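Hydroxyethylphosphonate dioxygenase (PDB 6B9R) probably uses a mononuclear iron centre and dioxygen to cleave the carbon-carbon bond of 2-hydroxyethylphosphonate, yielding hydroxymethylphosphonate. Local coordinates at residues P235-R249 against L289-T301. Numbering follows the deposited sequence.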
ATOM      1  N   PRO A 235     -16.404   1.929   8.145  1.00 40.20           N
ATOM      2  CA  PRO A 235     -15.729   1.525   9.383  1.00 34.19           C
ATOM      3  C   PRO A 235     -16.706   0.879  10.357  1.00 28.34           C
ATOM      4  O   PRO A 235     -17.869   1.273  10.453  1.00 29.57           O
ATOM      5  CB  PRO A 235     -15.169   2.845   9.922  1.00 42.81           C
ATOM      6  CG  PRO A 235     -14.939   3.675   8.688  1.00 43.00           C
ATOM      7  CD  PRO A 235     -16.081   3.319   7.766  1.00 45.96           C
ATOM      8  N   GLY A 236     -16.231  -0.157  11.051  1.00 27.36           N
ATOM      9  CA  GLY A 236     -17.032  -0.859  12.027  1.00 31.30           C
ATOM     10  C   GLY A 236     -18.023  -1.866  11.487  1.00 23.78           C
ATOM     11  O   GLY A 236     -18.655  -2.571  12.285  1.00 29.57           O
ATOM     12  N   ASP A 237     -18.193  -1.975  10.168  1.00 27.36           N
ATOM     13  CA  ASP A 237     -19.184  -2.899   9.608  1.00 26.00           C
ATOM     14  C   ASP A 237     -18.529  -4.254   9.361  1.00 24.76           C
ATOM     15  O   ASP A 237     -18.011  -4.534   8.273  1.00 19.79           O
ATOM     16  CB  ASP A 237     -19.792  -2.340   8.327  1.00 29.68           C
ATOM     17  CG  ASP A 237     -21.050  -3.081   7.911  1.00 29.44           C
ATOM     18  OD1 ASP A 237     -21.264  -4.225   8.369  1.00 28.28           O
ATOM     19  OD2 ASP A 237     -21.836  -2.517   7.127  1.00 35.00           O
ATOM     20  N   HIS A 238     -18.606  -5.123  10.370  1.00 23.12           N
ATOM     21  CA  HIS A 238     -17.978  -6.435  10.264  1.00 23.10           C
ATOM     22  C   HIS A 238     -18.730  -7.355   9.318  1.00 17.67           C
ATOM     23  O   HIS A 238     -18.109  -8.193   8.657  1.00 17.42           O
ATOM     24  CB  HIS A 238     -17.867  -7.069  11.650  1.00 24.24           C
ATOM     25  CG  HIS A 238     -16.872  -6.384  12.529  1.00 24.72           C
ATOM     26  ND1 HIS A 238     -17.192  -5.285  13.298  1.00 26.10           N
ATOM     27  CD2 HIS A 238     -15.551  -6.612  12.723  1.00 17.32           C
ATOM     28  CE1 HIS A 238     -16.112  -4.873  13.939  1.00 26.57           C
ATOM     29  NE2 HIS A 238     -15.104  -5.661  13.611  1.00 24.34           N
ATOM     30  N   GLY A 239     -20.056  -7.239   9.254  1.00 21.51           N
ATOM     31  CA  GLY A 239     -20.805  -8.057   8.313  1.00 19.37           C
ATOM     32  C   GLY A 239     -20.399  -7.800   6.874  1.00 21.11           C
ATOM     33  O   GLY A 239     -20.319  -8.730   6.067  1.00 22.33           O
ATOM     34  N   ALA A 240     -20.128  -6.535   6.533  1.00 20.31           N
ATOM     35  CA  ALA A 240     -19.710  -6.205   5.174  1.00 21.83           C
ATOM     36  C   ALA A 240     -18.343  -6.796   4.857  1.00 25.36           C
ATOM     37  O   ALA A 240     -18.109  -7.280   3.743  1.00 21.11           O
ATOM     38  CB  ALA A 240     -19.681  -4.688   4.981  1.00 20.81           C
ATOM     39  N   MET A 241     -17.431  -6.731   5.825  1.00 18.92           N
ATOM     40  CA  MET A 241     -16.118  -7.353   5.712  1.00 18.78           C
ATOM     41  C   MET A 241     -16.245  -8.854   5.477  1.00 20.62           C
ATOM     42  O   MET A 241     -15.593  -9.413   4.590  1.00 16.71           O
ATOM     43  CB  MET A 241     -15.330  -7.059   6.987  1.00 20.49           C
ATOM     44  CG  MET A 241     -13.877  -7.482   7.012  1.00 28.89           C
ATOM     45  SD  MET A 241     -12.876  -6.390   5.996  1.00 42.24           S
ATOM     46  CE  MET A 241     -12.724  -7.481   4.609  1.00 20.86           C
ATOM     47  N   LEU A 242     -17.083  -9.526   6.273  1.00 17.00           N
ATOM     48  CA  LEU A 242     -17.311 -10.952   6.068  1.00 17.34           C
ATOM     49  C   LEU A 242     -17.881 -11.224   4.680  1.00 20.00           C
ATOM     50  O   LEU A 242     -17.394 -12.106   3.962  1.00 21.41           O
ATOM     51  CB  LEU A 242     -18.240 -11.493   7.152  1.00 15.94           C
ATOM     52  CG  LEU A 242     -18.625 -12.968   7.018  1.00 18.53           C
ATOM     53  CD1 LEU A 242     -17.381 -13.860   7.118  1.00 27.77           C
ATOM     54  CD2 LEU A 242     -19.655 -13.350   8.080  1.00 19.94           C
ATOM     55  N   ARG A 243     -18.905 -10.464   4.268  1.00 16.36           N
ATOM     56  CA  ARG A 243     -19.439 -10.653   2.915  1.00 23.35           C
ATOM     57  C   ARG A 243     -18.353 -10.447   1.861  1.00 22.02           C
ATOM     58  O   ARG A 243     -18.300 -11.165   0.851  1.00 17.88           O
ATOM     59  CB  ARG A 243     -20.606  -9.695   2.647  1.00 19.38           C
ATOM     60  CG  ARG A 243     -21.873  -9.972   3.471  1.00 18.32           C
ATOM     61  CD  ARG A 243     -23.070  -9.216   2.920  1.00 20.62           C
ATOM     62  NE  ARG A 243     -22.789  -7.805   2.636  1.00 21.51           N
ATOM     63  CZ  ARG A 243     -22.928  -6.817   3.522  1.00 30.43           C
ATOM     64  NH1 ARG A 243     -23.325  -7.079   4.762  1.00 24.21           N
ATOM     65  NH2 ARG A 243     -22.668  -5.566   3.176  1.00 31.96           N
ATOM     66  N   SER A 244     -17.479  -9.467   2.078  1.00 20.01           N
ATOM     67  CA  SER A 244     -16.449  -9.178   1.085  1.00 21.68           C
ATOM     68  C   SER A 244     -15.450 -10.327   0.958  1.00 20.52           C
ATOM     69  O   SER A 244     -15.028 -10.673  -0.159  1.00 18.39           O
ATOM     70  CB  SER A 244     -15.738  -7.870   1.441  1.00 26.51           C
ATOM     71  OG  SER A 244     -14.771  -7.540   0.458  1.00 30.20           O
ATOM     72  N   VAL A 245     -15.049 -10.928   2.082  1.00 16.33           N
ATOM     73  CA  VAL A 245     -14.111 -12.047   2.016  1.00 18.48           C
ATOM     74  C   VAL A 245     -14.794 -13.273   1.429  1.00 18.54           C
ATOM     75  O   VAL A 245     -14.184 -14.033   0.665  1.00 17.63           O
ATOM     76  CB  VAL A 245     -13.502 -12.328   3.405  1.00 18.13           C
ATOM     77  CG1 VAL A 245     -12.510 -13.486   3.335  1.00 18.80           C
ATOM     78  CG2 VAL A 245     -12.796 -11.076   3.926  1.00 20.21           C
ATOM     79  N   MET A 246     -16.072 -13.482   1.754  1.00 19.13           N
ATOM     80  CA  MET A 246     -16.807 -14.582   1.134  1.00 16.83           C
ATOM     81  C   MET A 246     -16.857 -14.421  -0.380  1.00 17.64           C
ATOM     82  O   MET A 246     -16.619 -15.376  -1.123  1.00 19.47           O
ATOM     83  CB  MET A 246     -18.215 -14.681   1.717  1.00 20.09           C
ATOM     84  CG  MET A 246     -18.248 -15.151   3.160  1.00 16.30           C
ATOM     85  SD  MET A 246     -19.927 -15.132   3.827  1.00 20.78           S
ATOM     86  CE  MET A 246     -20.697 -16.405   2.826  1.00 20.15           C
ATOM     87  N   ALA A 247     -17.162 -13.210  -0.857  1.00 17.33           N
ATOM     88  CA  ALA A 247     -17.170 -12.974  -2.297  1.00 14.96           C
ATOM     89  C   ALA A 247     -15.783 -13.184  -2.903  1.00 14.71           C
ATOM     90  O   ALA A 247     -15.659 -13.685  -4.027  1.00 19.07           O
ATOM     91  CB  ALA A 247     -17.687 -11.569  -2.601  1.00 14.74           C
ATOM     92  N   ALA A 248     -14.727 -12.810  -2.175  1.00 14.98           N
ATOM     93  CA  ALA A 248     -13.372 -12.966  -2.708  1.00 15.00           C
ATOM     94  C   ALA A 248     -12.991 -14.432  -2.860  1.00 19.94           C
ATOM     95  O   ALA A 248     -12.205 -14.777  -3.744  1.00 17.99           O
ATOM     96  CB  ALA A 248     -12.361 -12.259  -1.802  1.00 18.61           C
ATOM     97  N   ARG A 249     -13.517 -15.297  -1.992  1.00 19.01           N
ATOM     98  CA  ARG A 249     -13.312 -16.734  -2.062  1.00 17.25           C
ATOM     99  C   ARG A 249     -14.340 -17.446  -2.934  1.00 17.13           C
ATOM    100  O   ARG A 249     -14.156 -18.632  -3.228  1.00 19.67           O
ATOM    101  CB  ARG A 249     -13.364 -17.336  -0.656  1.00 16.97           C
ATOM    102  CG  ARG A 249     -12.174 -16.979   0.208  1.00 16.45           C
ATOM    103  CD  ARG A 249     -10.871 -17.525  -0.363  1.00 18.97           C
ATOM    104  NE  ARG A 249      -9.802 -17.248   0.580  1.00 22.82           N
ATOM    105  CZ  ARG A 249      -9.011 -16.187   0.529  1.00 17.99           C
ATOM    106  NH1 ARG A 249      -9.109 -15.325  -0.474  1.00 17.62           N
ATOM    107  NH2 ARG A 249      -8.102 -16.008   1.480  1.00 23.12           N
ATOM    108  N   LEU A 289     -11.899 -19.446   5.661  1.00 17.49           N
ATOM    109  CA  LEU A 289     -11.677 -18.497   4.575  1.00 18.36           C
ATOM    110  C   LEU A 289     -10.206 -18.311   4.238  1.00 24.18           C
ATOM    111  O   LEU A 289      -9.874 -17.470   3.389  1.00 20.27           O
ATOM    112  CB  LEU A 289     -12.303 -17.143   4.937  1.00 18.78           C
ATOM    113  CG  LEU A 289     -13.836 -17.163   5.002  1.00 20.53           C
ATOM    114  CD1 LEU A 289     -14.401 -15.972   5.796  1.00 22.44           C
ATOM    115  CD2 LEU A 289     -14.447 -17.226   3.601  1.00 19.33           C
ATOM    116  N   GLY A 290      -9.317 -19.062   4.874  1.00 23.18           N
ATOM    117  CA  GLY A 290      -7.906 -18.942   4.546  1.00 23.13           C
ATOM    118  C   GLY A 290      -7.308 -17.594   4.874  1.00 16.89           C
ATOM    119  O   GLY A 290      -6.429 -17.118   4.150  1.00 19.93           O
ATOM    120  N   VAL A 291      -7.768 -16.948   5.945  1.00 19.07           N
ATOM    121  CA  VAL A 291      -7.222 -15.661   6.339  1.00 17.75           C
ATOM    122  C   VAL A 291      -6.978 -15.661   7.842  1.00 20.76           C
ATOM    123  O   VAL A 291      -7.509 -16.487   8.588  1.00 22.04           O
ATOM    124  CB  VAL A 291      -8.147 -14.488   5.945  1.00 19.40           C
ATOM    125  CG1 VAL A 291      -8.485 -14.542   4.451  1.00 23.09           C
ATOM    126  CG2 VAL A 291      -9.422 -14.518   6.791  1.00 17.16           C
ATOM    127  N   SER A 292      -6.142 -14.730   8.275  1.00 19.93           N
ATOM    128  CA  SER A 292      -6.010 -14.457   9.697  1.00 25.90           C
ATOM    129  C   SER A 292      -7.251 -13.733  10.202  1.00 21.98           C
ATOM    130  O   SER A 292      -7.903 -12.991   9.464  1.00 17.90           O
ATOM    131  CB  SER A 292      -4.768 -13.602   9.965  1.00 20.20           C
ATOM    132  OG  SER A 292      -4.792 -13.058  11.276  1.00 36.75           O
ATOM    133  N   VAL A 293      -7.573 -13.955  11.479  1.00 23.40           N
ATOM    134  CA  VAL A 293      -8.652 -13.206  12.121  1.00 24.32           C
ATOM    135  C   VAL A 293      -8.483 -11.715  11.869  1.00 23.87           C
ATOM    136  O   VAL A 293      -9.467 -10.975  11.770  1.00 23.80           O
ATOM    137  CB  VAL A 293      -8.696 -13.530  13.632  1.00 21.47           C
ATOM    138  CG1 VAL A 293      -9.652 -12.595  14.362  1.00 24.29           C
ATOM    139  CG2 VAL A 293      -9.091 -14.979  13.856  1.00 24.91           C
ATOM    140  N   ARG A 294      -7.235 -11.264  11.722  1.00 20.60           N
ATOM    141  CA  ARG A 294      -6.951  -9.866  11.413  1.00 20.37           C
ATOM    142  C   ARG A 294      -7.814  -9.350  10.266  1.00 24.74           C
ATOM    143  O   ARG A 294      -8.302  -8.215  10.306  1.00 23.94           O
ATOM    144  CB  ARG A 294      -5.462  -9.718  11.084  1.00 26.11           C
ATOM    145  CG  ARG A 294      -5.001  -8.303  10.790  1.00 31.59           C
ATOM    146  CD  ARG A 294      -3.491  -8.215  10.513  1.00 23.22           C
ATOM    147  NE  ARG A 294      -3.152  -6.862  10.073  1.00 25.70           N
ATOM    148  CZ  ARG A 294      -2.529  -5.949  10.821  1.00 28.81           C
ATOM    149  NH1 ARG A 294      -2.306  -4.738  10.327  1.00 29.26           N
ATOM    150  NH2 ARG A 294      -2.105  -6.243  12.047  1.00 20.54           N
ATOM    151  N   GLU A 295      -8.038 -10.177   9.240  1.00 22.52           N
ATOM    152  CA  GLU A 295      -8.704  -9.699   8.037  1.00 17.39           C
ATOM    153  C   GLU A 295     -10.219  -9.607   8.165  1.00 18.75           C
ATOM    154  O   GLU A 295     -10.851  -9.018   7.280  1.00 25.42           O
ATOM    155  CB  GLU A 295      -8.340 -10.600   6.845  1.00 17.34           C
ATOM    156  CG  GLU A 295      -6.855 -10.565   6.545  1.00 18.89           C
ATOM    157  CD  GLU A 295      -6.388  -9.183   6.077  1.00 24.17           C
ATOM    158  OE1 GLU A 295      -7.203  -8.429   5.502  1.00 21.71           O
ATOM    159  OE2 GLU A 295      -5.202  -8.854   6.281  1.00 25.87           O
ATOM    160  N   LEU A 296     -10.820 -10.163   9.224  1.00 17.54           N
ATOM    161  CA  LEU A 296     -12.259 -10.050   9.446  1.00 17.71           C
ATOM    162  C   LEU A 296     -12.616  -8.940  10.426  1.00 23.87           C
ATOM    163  O   LEU A 296     -13.805  -8.710  10.677  1.00 24.21           O
ATOM    164  CB  LEU A 296     -12.825 -11.380   9.948  1.00 21.73           C
ATOM    165  CG  LEU A 296     -12.667 -12.591   9.018  1.00 19.52           C
ATOM    166  CD1 LEU A 296     -13.278 -13.841   9.681  1.00 19.82           C
ATOM    167  CD2 LEU A 296     -13.311 -12.356   7.665  1.00 24.68           C
ATOM    168  N   LEU A 297     -11.620  -8.256  10.986  1.00 22.93           N
ATOM    169  CA  LEU A 297     -11.829  -7.159  11.921  1.00 20.70           C
ATOM    170  C   LEU A 297     -11.763  -5.833  11.175  1.00 23.68           C
ATOM    171  O   LEU A 297     -10.948  -5.664  10.267  1.00 21.38           O
ATOM    172  CB  LEU A 297     -10.783  -7.183  13.033  1.00 20.31           C
ATOM    173  CG  LEU A 297     -10.842  -8.373  13.992  1.00 20.63           C
ATOM    174  CD1 LEU A 297      -9.799  -8.185  15.086  1.00 22.32           C
ATOM    175  CD2 LEU A 297     -12.237  -8.484  14.600  1.00 22.95           C
ATOM    176  N   VAL A 298     -12.628  -4.898  11.554  1.00 21.65           N
ATOM    177  CA  VAL A 298     -12.746  -3.606  10.892  1.00 20.95           C
ATOM    178  C   VAL A 298     -12.483  -2.532  11.937  1.00 23.85           C
ATOM    179  O   VAL A 298     -13.069  -2.581  13.018  1.00 24.29           O
ATOM    180  CB  VAL A 298     -14.131  -3.399  10.250  1.00 29.77           C
ATOM    181  CG1 VAL A 298     -14.155  -2.118   9.426  1.00 26.02           C
ATOM    182  CG2 VAL A 298     -14.505  -4.595   9.390  1.00 25.14           C
ATOM    183  N   PRO A 299     -11.627  -1.555  11.672  1.00 25.97           N
ATOM    184  CA  PRO A 299     -11.406  -0.508  12.666  1.00 24.57           C
ATOM    185  C   PRO A 299     -12.644   0.352  12.810  1.00 25.23           C
ATOM    186  O   PRO A 299     -13.431   0.513  11.874  1.00 27.92           O
ATOM    187  CB  PRO A 299     -10.233   0.292  12.090  1.00 25.43           C
ATOM    188  CG  PRO A 299     -10.370   0.106  10.626  1.00 28.02           C
ATOM    189  CD  PRO A 299     -10.841  -1.317  10.453  1.00 30.23           C
ATOM    190  N   HIS A 300     -12.835   0.853  14.022  1.00 29.39           N
ATOM    191  CA  HIS A 300     -13.818   1.888  14.268  1.00 32.98           C
ATOM    192  C   HIS A 300     -13.132   3.238  14.157  1.00 37.05           C
ATOM    193  O   HIS A 300     -11.903   3.340  14.154  1.00 43.21           O
ATOM    194  CB  HIS A 300     -14.451   1.714  15.645  1.00 36.48           C
ATOM    195  CG  HIS A 300     -15.195   0.426  15.804  1.00 46.30           C
ATOM    196  ND1 HIS A 300     -16.552   0.317  15.585  1.00 50.94           N
ATOM    197  CD2 HIS A 300     -14.771  -0.811  16.157  1.00 52.16           C
ATOM    198  CE1 HIS A 300     -16.933  -0.929  15.801  1.00 51.75           C
ATOM    199  NE2 HIS A 300     -15.872  -1.634  16.150  1.00 49.81           N
ATOM    200  N   THR A 301     -13.934   4.273  14.018  1.00 29.33           N
ATOM    201  CA  THR A 301     -13.410   5.624  14.054  1.00 26.02           C
ATOM    202  C   THR A 301     -13.957   6.326  15.291  1.00 34.20           C
ATOM    203  O   THR A 301     -14.987   5.932  15.843  1.00 31.84           O
ATOM    204  CB  THR A 301     -13.775   6.377  12.776  1.00 28.76           C
ATOM    205  OG1 THR A 301     -13.038   7.604  12.714  1.00 29.23           O
ATOM    206  CG2 THR A 301     -15.281   6.658  12.735  1.00 26.51           C
TER
HETATM  207  O   HOH W   1     -16.150  -9.939  10.079  1.00 20.24           O
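Val298 CG2 lies over one face of the His238 ring, while the ring's edge takes Leu296 O, 3.4 Å from CD2, and NE2 of His300. The two imidazoles meet obliquely, their planes at 50°, and Gly236 CA sits over a face of His300 in a CH-pi contact, 4.1 Å from the ring centroid. His238 ND1 turns to Pro274 O as its main partner, with a weak bond to Gly236 O besides. At the far end, Leu289 O, oblique to the Arg249 guanidinium, accepts weak bonds from Arg249 NE (2.8 Å) and NH2 (3.0 Å). Gly290 O, at the guanidinium edge, takes another weak one from NH2 (3.3 Å), whose main partner is Pro340 O of the second subunit, by a hydrogen bond. A leucine at Arg249 would probably leave the carbonyls of Leu289 and Gly290 and that intersubunit link without their donor. Both segments lie within the Cro/C1-type helix-turn-helix family region; Gly290, at positive phi, forms a Schellman motif after helix 279-288, and the chain then runs back along helix 238-249. Between the polar ends, Leu289 CD1 touches both Leu242 CD1 (3.9 Å) and Val245 CG1 (4.0 Å). Val245's methyls divide the work: CG1, opposite the backbone N (chi1 -179°), meets Leu289, and CG2 meets Leu296 CD2. Met241 lays CB against Val298 CG2 at 3.5 Å; chi1 (-173°) sets CG near Glu295 O, and bends at chi2 and chi3 keep SD and CE there too. One water donates to both His238 O and Leu296 O, tying the first helical turn to the returning chain.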